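Local coordinates for protein thiol transferase (Phanerochaete chrysosporium, PDB 4F0B) that is a Ure2p-type glutathione transferase that binds oxidized glutathione and probably catalyses glutathione-dependent thiol transfer, at residues R160-R165 / P201-W206; A31-P36 / E98-R103. One frame throughout, in Å; residues are numbered along the deposited sequence. Where two conformers were deposited one is given.

Interaction 1 (R160-R165 / P201-W206); sequences RVLDDR and PNVKAW
Asp-163 and Asn-202 bring the two helical segments together, with their CA atoms 5.2 Å apart. The axes of 160-165 and 201-206 pass 8.0 Å from each other at a crossing angle of 75°. Both helices belong to the all-helical C-terminal domain of the GST fold. The side of helix 145-166 here faces the first turn of helix 201-211, and the contact is largely buried. CG of Asp-163 lies anti to the backbone N (chi1 -163°), which places CG beside the carbonyl carbon, with the carboxylate at the start of helix 201-211. One oxygen, OD2, accepts a nearly straight bond from Asn-202 ND2 at 2.9 Å. OD2 lies in the amide plane, but the donor approaches from above the carboxylate plane. The other oxygen, OD1, sits by the first backbone N-H groups of the helix. Val-203 N donates to it, and Asn-202 N adds a weak, bent bond. OD1 crowds another atom of the model, so its position is less certain and both bonds are doubtful. The negative carboxylate is probably favoured by the positive end of the helix dipole. Arg-160 NH1 offers OD2 a long salt bridge from one turn earlier, while its NH2 bonds to Glu-199 O just before the helix. Beside the polar group is an apolar patch. Leu-162 and Val-203 cross at about a right angle. Ile-183 of helix 178-187 packs on Leu-162 and on the Trp-206 side chain, whose NE1 bonds to Asp-180 OD1. Leu-162 CD2 meets Val-203 CG2 at 3.9 Å and approaches Trp-206 CZ3 obliquely at 4.2 Å.

Interaction 2 (A31-P36 / E98-R103); sequences AVYGGP and ENAFSR
Tyr-33 and Glu-98 touch where the last turn of helix 20-33 faces the irregular segment 98-103; the backbones come nearest at Val-32 and Ala-100, 8.3 Å apart between CA atoms. The side chains bridge this gap. The main polar link is made by Tyr-33 OH, which accepts the backbone N-H of Glu-98 at 2.9 Å with an N-H...O angle of 152°. The same hydroxyl is hydrogen-bonded to Asp-96 OD1, so two partners fix the end of the ring. Asp-96 also organises the loop itself: OD1 takes Ala-100 N, and OD2 takes Phe-101 N and Ser-102 OG. Glu-98 and Tyr-33 run past each other in opposite directions. The carboxylate is nearly perpendicular to the ring, and OE2 is 4.0 Å from Tyr-33 CE1. In the GST fold, this is the end of the first helix of the thioredoxin-like N-terminal domain. It meets the connection that leads from helix 84-95 to helix 109-139 of the helical C-terminal domain. Beyond Tyr-33 the helix ends at Gly-34, where phi is positive (86°). A CB there would run into the carbonyl O of Tyr-33. The contact is at the surface, except for Phe-101, which is buried and also packs on Leu-29 and Tyr-176. Val-32 has a branch for each of two rings. Its CG2 touches Phe-101 CZ at 3.8 Å. Its CG1 sits 3.6 Å above the centre of one face of the neighbouring Tyr-33 ring. Ala-100 CB covers part of a face of Phe-101, offset toward the rim, and approaches Tyr-33 OH at 4.2 Å.

From the N terminus, interaction 2 comes first. It closes a long loop from the end of helix 20-33 to 98-103, taking in strands 38-42, 73-76 and 79-82 and helices 60-63 and 84-95. It thus ties the thioredoxin-like domain to the connection with the helical domain. The chain then passes through helix 109-139 before interaction 1 opens on helix 145-166. That second loop is shorter and holds helices 178-187 and 190-193. It closes at helix 201-211, wholly within the C-terminal domain. The loops are in series, neither nested nor crossed. The contact centres are 26 Å apart. Leu-173 lies near both: Arg-103 NH2 bonds its O, and Arg-165 packs against it.

Interaction 1 (R160-R165 / P201-W206)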
ATOM      1  N   ARG A 160       0.247 -14.259  10.789  1.00  5.39           N
ATOM      2  CA  ARG A 160       0.545 -15.649  10.508  1.00  4.84           C
ATOM      3  C   ARG A 160       1.199 -15.742   9.131  1.00  4.80           C
ATOM      4  O   ARG A 160       2.166 -16.516   8.940  1.00  5.44           O
ATOM      5  CB  ARG A 160      -0.753 -16.463  10.529  1.00  5.83           C
ATOM      6  CG  ARG A 160      -0.511 -17.966  10.223  1.00  7.97           C
ATOM      7  CD  ARG A 160       0.371 -18.645  11.294  1.00  9.22           C
ATOM      8  NE  ARG A 160      -0.212 -18.485  12.628  1.00  9.48           N
ATOM      9  CZ  ARG A 160       0.497 -18.407  13.757  1.00  9.98           C
ATOM     10  NH1 ARG A 160       1.824 -18.505  13.737  1.00 11.08           N
ATOM     11  NH2 ARG A 160      -0.133 -18.257  14.923  1.00 12.05           N
ATOM     12  N   VAL A 161       0.715 -14.960   8.167  1.00  5.19           N
ATOM     13  CA  VAL A 161       1.380 -14.891   6.864  1.00  5.94           C
ATOM     14  C   VAL A 161       2.853 -14.461   7.051  1.00  4.74           C
ATOM     15  O   VAL A 161       3.788 -15.085   6.493  1.00  5.89           O
ATOM     16  CB  VAL A 161       0.679 -13.892   5.921  1.00  5.95           C
ATOM     17  CG1 VAL A 161       1.486 -13.693   4.611  1.00  6.45           C
ATOM     18  CG2 VAL A 161      -0.762 -14.399   5.587  1.00  7.14           C
ATOM     19  N   LEU A 162       3.099 -13.423   7.848  1.00  5.03           N
ATOM     20  CA  LEU A 162       4.477 -12.947   8.066  1.00  4.88           C
ATOM     21  C   LEU A 162       5.306 -14.005   8.799  1.00  5.42           C
ATOM     22  O   LEU A 162       6.488 -14.250   8.431  1.00  5.54           O
ATOM     23  CB  LEU A 162       4.446 -11.638   8.843  1.00  6.27           C
ATOM     24  CG  LEU A 162       5.805 -11.019   9.123  1.00  6.53           C
ATOM     25  CD1 LEU A 162       6.490 -10.623   7.820  1.00  8.80           C
ATOM     26  CD2 LEU A 162       5.562  -9.782   9.979  1.00  8.65           C
ATOM     27  N   ASP A 163       4.721 -14.641   9.827  1.00  5.21           N
ATOM     28  CA  ASP A 163       5.445 -15.641  10.595  1.00  5.16           C
ATOM     29  C   ASP A 163       5.876 -16.812   9.696  1.00  7.45           C
ATOM     30  O   ASP A 163       7.030 -17.289   9.765  1.00  6.80           O
ATOM     31  CB  ASP A 163       4.597 -16.139  11.766  1.00  5.74           C
ATOM     32  CG  ASP A 163       5.440 -16.849  12.793  1.00  8.02           C
ATOM     33  OD1 ASP A 163       6.056 -16.131  13.647  1.00  7.40           O
ATOM     34  OD2 ASP A 163       5.494 -18.110  12.737  1.00  9.01           O
ATOM     35  N   ASP A 164       4.972 -17.291   8.846  1.00  6.24           N
ATOM     36  CA  ASP A 164       5.297 -18.388   7.937  1.00  5.97           C
ATOM     37  C   ASP A 164       6.380 -17.974   6.928  1.00  6.36           C
ATOM     38  O   ASP A 164       7.287 -18.767   6.624  1.00  7.81           O
ATOM     39  CB  ASP A 164       4.030 -18.865   7.202  1.00  5.85           C
ATOM     40  CG  ASP A 164       3.102 -19.666   8.076  1.00  8.81           C
ATOM     41  OD1 ASP A 164       3.524 -20.172   9.126  1.00  9.24           O
ATOM     42  OD2 ASP A 164       1.928 -19.841   7.650  1.00 11.42           O
ATOM     43  N   ARG A 165       6.321 -16.735   6.454  1.00  5.00           N
ATOM     44  CA  ARG A 165       7.376 -16.223   5.579  1.00  5.39           C
ATOM     45  C   ARG A 165       8.715 -16.225   6.296  1.00  7.43           C
ATOM     46  O   ARG A 165       9.752 -16.546   5.689  1.00  8.45           O
ATOM     47  CB  ARG A 165       7.050 -14.807   5.104  1.00  5.68           C
ATOM     48  CG  ARG A 165       8.159 -14.126   4.282  1.00  6.19           C
ATOM     49  CD  ARG A 165       8.488 -14.841   3.002  1.00  6.90           C
ATOM     50  NE  ARG A 165       9.685 -14.265   2.387  1.00  6.61           N
ATOM     51  CZ  ARG A 165      10.145 -14.623   1.198  1.00  8.91           C
ATOM     52  NH1 ARG A 165       9.477 -15.469   0.448  1.00 11.38           N
ATOM     53  NH2 ARG A 165      11.278 -14.070   0.739  1.00 10.69           N
ATOM     54  N   PRO A 201       6.295 -16.900  16.815  1.00  7.75           N
ATOM     55  CA  PRO A 201       7.668 -16.866  17.356  1.00  7.96           C
ATOM     56  C   PRO A 201       8.712 -16.420  16.331  1.00  7.85           C
ATOM     57  O   PRO A 201       9.759 -15.885  16.716  1.00  8.90           O
ATOM     58  CB  PRO A 201       7.908 -18.317  17.813  1.00  9.34           C
ATOM     59  CG  PRO A 201       7.009 -19.129  16.911  1.00 11.02           C
ATOM     60  CD  PRO A 201       5.757 -18.272  16.763  1.00 11.33           C
ATOM     61  N   ASN A 202       8.425 -16.568  15.036  1.00  6.73           N
ATOM     62  CA  ASN A 202       9.340 -16.019  14.041  1.00  7.14           C
ATOM     63  C   ASN A 202       9.256 -14.506  13.965  1.00  6.54           C
ATOM     64  O   ASN A 202      10.285 -13.818  13.939  1.00  7.28           O
ATOM     65  CB  ASN A 202       9.119 -16.700  12.691  1.00  7.23           C
ATOM     66  CG  ASN A 202       9.347 -18.220  12.782  1.00  9.14           C
ATOM     67  OD1 ASN A 202      10.491 -18.679  12.749  1.00 10.47           O
ATOM     68  ND2 ASN A 202       8.272 -18.979  12.945  1.00  9.82           N
ATOM     69  N   VAL A 203       8.036 -13.986  14.012  1.00  6.31           N
ATOM     70  CA  VAL A 203       7.884 -12.541  14.077  1.00  6.75           C
ATOM     71  C   VAL A 203       8.531 -12.013  15.357  1.00  7.32           C
ATOM     72  O   VAL A 203       9.210 -10.997  15.332  1.00  6.90           O
ATOM     73  CB  VAL A 203       6.396 -12.154  14.062  1.00  5.36           C
ATOM     74  CG1 VAL A 203       6.244 -10.621  14.266  1.00  7.18           C
ATOM     75  CG2 VAL A 203       5.741 -12.579  12.755  1.00  7.07           C
ATOM     76  N   LYS A 204       8.353 -12.718  16.474  0.64  7.81           N
ATOM     77  CA  LYS A 204       8.888 -12.229  17.734  0.64  9.09           C
ATOM     78  C   LYS A 204      10.415 -12.094  17.685  0.64  8.23           C
ATOM     79  O   LYS A 204      10.972 -11.044  18.080  0.64  8.59           O
ATOM     80  CB  LYS A 204       8.476 -13.159  18.879  0.64  8.94           C
ATOM     81  CG  LYS A 204       8.797 -12.603  20.271  0.64 12.79           C
ATOM     82  CD  LYS A 204       8.544 -13.658  21.354  0.64 16.49           C
ATOM     83  CE  LYS A 204       8.755 -13.062  22.757  0.64 22.31           C
ATOM     84  NZ  LYS A 204       8.656 -14.062  23.871  0.64 23.10           N
ATOM     85  N   ALA A 205      11.091 -13.133  17.193  1.00  8.30           N
ATOM     86  CA  ALA A 205      12.566 -13.104  17.141  1.00  7.48           C
ATOM     87  C   ALA A 205      13.065 -12.047  16.152  1.00  7.86           C
ATOM     88  O   ALA A 205      14.147 -11.464  16.325  1.00  9.19           O
ATOM     89  CB  ALA A 205      13.126 -14.497  16.775  1.00  7.77           C
ATOM     90  N   TRP A 206      12.291 -11.823  15.107  1.00  7.04           N
ATOM     91  CA  TRP A 206      12.613 -10.807  14.098  1.00  6.89           C
ATOM     92  C   TRP A 206      12.465  -9.385  14.666  1.00  7.81           C
ATOM     93  O   TRP A 206      13.363  -8.545  14.491  1.00  8.87           O
ATOM     94  CB  TRP A 206      11.766 -11.091  12.854  1.00  7.53           C
ATOM     95  CG  TRP A 206      11.645 -10.020  11.816  1.00  5.79           C
ATOM     96  CD1 TRP A 206      12.436  -9.822  10.711  1.00  6.84           C
ATOM     97  CD2 TRP A 206      10.573  -9.100  11.711  1.00  4.99           C
ATOM     98  NE1 TRP A 206      11.920  -8.804   9.942  1.00  6.13           N
ATOM     99  CE2 TRP A 206      10.787  -8.327  10.544  1.00  4.79           C
ATOM    100  CE3 TRP A 206       9.454  -8.844  12.494  1.00  7.11           C
ATOM    101  CZ2 TRP A 206       9.919  -7.275  10.160  1.00  6.02           C
ATOM    102  CZ3 TRP A 206       8.598  -7.800  12.135  1.00  5.98           C
ATOM    103  CH2 TRP A 206       8.825  -7.035  10.970  1.00  5.81           C
TER

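Interaction 2 (A31-P36 / E98-R103)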
ATOM      1  N   ALA A  31      24.576   5.457   9.175  1.00 12.09           N
ATOM      2  CA  ALA A  31      25.593   4.571   9.739  1.00 15.28           C
ATOM      3  C   ALA A  31      26.462   3.909   8.675  1.00 16.57           C
ATOM      4  O   ALA A  31      27.637   3.605   8.930  1.00 20.18           O
ATOM      5  CB  ALA A  31      24.956   3.518  10.624  1.00 12.90           C
ATOM      6  N   VAL A  32      25.906   3.670   7.499  1.00 13.19           N
ATOM      7  CA  VAL A  32      26.665   3.042   6.414  1.00 13.35           C
ATOM      8  C   VAL A  32      27.407   4.048   5.529  1.00 13.27           C
ATOM      9  O   VAL A  32      28.588   3.836   5.209  1.00 17.72           O
ATOM     10  CB  VAL A  32      25.742   2.145   5.553  1.00 13.44           C
ATOM     11  CG1 VAL A  32      26.459   1.765   4.222  1.00 14.05           C
ATOM     12  CG2 VAL A  32      25.322   0.914   6.354  1.00 14.30           C
ATOM     13  N   TYR A  33      26.758   5.168   5.208  1.00 14.53           N
ATOM     14  CA  TYR A  33      27.240   6.128   4.211  1.00 15.83           C
ATOM     15  C   TYR A  33      27.703   7.472   4.757  1.00 16.61           C
ATOM     16  O   TYR A  33      28.317   8.253   4.021  1.00 18.81           O
ATOM     17  CB  TYR A  33      26.145   6.405   3.172  1.00 13.05           C
ATOM     18  CG  TYR A  33      25.678   5.176   2.412  1.00 12.22           C
ATOM     19  CD1 TYR A  33      26.469   4.602   1.425  1.00 16.96           C
ATOM     20  CD2 TYR A  33      24.443   4.597   2.686  1.00 11.00           C
ATOM     21  CE1 TYR A  33      26.077   3.476   0.730  1.00 14.75           C
ATOM     22  CE2 TYR A  33      24.024   3.467   1.991  1.00 14.01           C
ATOM     23  CZ  TYR A  33      24.839   2.914   1.013  1.00 12.75           C
ATOM     24  OH  TYR A  33      24.440   1.810   0.312  1.00 13.65           O
ATOM     25  N   GLY A  34      27.380   7.759   6.012  1.00 15.03           N
ATOM     26  CA  GLY A  34      27.743   9.023   6.635  1.00 16.04           C
ATOM     27  C   GLY A  34      26.727  10.141   6.382  1.00 17.46           C
ATOM     28  O   GLY A  34      26.934  11.290   6.779  1.00 20.51           O
ATOM     29  N   GLY A  35      25.609   9.800   5.734  1.00 13.30           N
ATOM     30  CA  GLY A  35      24.534  10.742   5.451  1.00 15.01           C
ATOM     31  C   GLY A  35      23.376   9.990   4.796  1.00 16.86           C
ATOM     32  O   GLY A  35      23.482   8.778   4.591  1.00 15.28           O
ATOM     33  N   PRO A  36      22.264  10.681   4.478  1.00 15.91           N
ATOM     34  CA  PRO A  36      22.076  12.128   4.627  1.00 13.87           C
ATOM     35  C   PRO A  36      21.697  12.563   6.043  1.00 15.05           C
ATOM     36  O   PRO A  36      20.960  11.872   6.757  1.00 16.90           O
ATOM     37  CB  PRO A  36      20.915  12.424   3.669  1.00 14.69           C
ATOM     38  CG  PRO A  36      20.062  11.154   3.736  1.00 14.83           C
ATOM     39  CD  PRO A  36      21.058  10.020   3.929  1.00 16.31           C
ATOM     40  N   GLU A  98      24.900   1.402  -2.549  1.00 15.15           N
ATOM     41  CA  GLU A  98      25.428   0.040  -2.568  1.00 15.68           C
ATOM     42  C   GLU A  98      24.363  -1.004  -2.252  1.00 14.92           C
ATOM     43  O   GLU A  98      24.703  -2.171  -2.024  1.00 16.46           O
ATOM     44  CB  GLU A  98      26.609  -0.089  -1.605  1.00 17.87           C
ATOM     45  CG  GLU A  98      27.813   0.756  -2.031  1.00 28.89           C
ATOM     46  CD  GLU A  98      28.831   0.925  -0.925  1.00 37.10           C
ATOM     47  OE1 GLU A  98      29.022  -0.025  -0.136  1.00 40.11           O
ATOM     48  OE2 GLU A  98      29.438   2.014  -0.834  1.00 45.17           O
ATOM     49  N   ASN A  99      23.094  -0.593  -2.234  1.00 12.33           N
ATOM     50  CA  ASN A  99      21.998  -1.543  -2.017  1.00 14.26           C
ATOM     51  C   ASN A  99      22.195  -2.395  -0.758  1.00 12.67           C
ATOM     52  O   ASN A  99      22.082  -3.627  -0.760  1.00 14.98           O
ATOM     53  CB  ASN A  99      21.797  -2.394  -3.279  1.00 18.15           C
ATOM     54  CG  ASN A  99      21.219  -1.582  -4.430  1.00 21.26           C
ATOM     55  OD1 ASN A  99      21.894  -1.328  -5.429  1.00 25.74           O
ATOM     56  ND2 ASN A  99      19.984  -1.144  -4.278  1.00 21.83           N
ATOM     57  N   ALA A 100      22.485  -1.702   0.338  1.00 11.63           N
ATOM     58  CA  ALA A 100      22.618  -2.366   1.617  1.00 11.50           C
ATOM     59  C   ALA A 100      21.265  -2.698   2.232  1.00 11.52           C
ATOM     60  O   ALA A 100      21.158  -3.657   3.001  1.00 12.47           O
ATOM     61  CB  ALA A 100      23.402  -1.516   2.567  1.00 12.87           C
ATOM     62  N   PHE A 101      20.230  -1.941   1.863  1.00  9.17           N
ATOM     63  CA  PHE A 101      18.902  -2.033   2.494  1.00  8.50           C
ATOM     64  C   PHE A 101      17.783  -2.135   1.496  1.00  8.67           C
ATOM     65  O   PHE A 101      16.606  -2.003   1.864  1.00  8.00           O
ATOM     66  CB  PHE A 101      18.654  -0.766   3.350  1.00 10.65           C
ATOM     67  CG  PHE A 101      19.710  -0.544   4.393  1.00  9.02           C
ATOM     68  CD1 PHE A 101      19.815  -1.410   5.467  1.00 10.23           C
ATOM     69  CD2 PHE A 101      20.638   0.473   4.279  1.00 10.16           C
ATOM     70  CE1 PHE A 101      20.791  -1.257   6.432  1.00 10.23           C
ATOM     71  CE2 PHE A 101      21.638   0.651   5.251  1.00 11.44           C
ATOM     72  CZ  PHE A 101      21.728  -0.220   6.336  1.00 11.88           C
ATOM     73  N   SER A 102      18.111  -2.372   0.234  1.00  9.17           N
ATOM     74  CA  SER A 102      17.102  -2.274  -0.813  1.00  8.47           C
ATOM     75  C   SER A 102      17.620  -2.929  -2.066  1.00 10.01           C
ATOM     76  O   SER A 102      18.833  -3.097  -2.225  1.00 13.24           O
ATOM     77  CB  SER A 102      16.806  -0.797  -1.120  1.00  8.75           C
ATOM     78  OG  SER A 102      17.979  -0.137  -1.640  1.00  9.86           O
ATOM     79  N   ARG A 103      16.731  -3.306  -2.974  0.57 10.59           N
ATOM     80  CA  ARG A 103      17.157  -3.939  -4.217  0.57  9.78           C
ATOM     81  C   ARG A 103      17.001  -2.949  -5.378  0.57 11.28           C
ATOM     82  O   ARG A 103      16.099  -2.123  -5.360  0.57 14.07           O
ATOM     83  CB  ARG A 103      16.324  -5.203  -4.477  0.57 13.22           C
ATOM     84  CG  ARG A 103      16.112  -6.121  -3.274  0.57 18.54           C
ATOM     85  CD  ARG A 103      17.370  -6.348  -2.487  0.57 22.30           C
ATOM     86  NE  ARG A 103      17.181  -7.297  -1.383  0.57 26.85           N
ATOM     87  CZ  ARG A 103      16.768  -6.969  -0.155  0.57 22.37           C
ATOM     88  NH1 ARG A 103      16.499  -5.710   0.161  0.57 15.49           N
ATOM     89  NH2 ARG A 103      16.667  -7.899   0.772  0.57 11.44           N
TER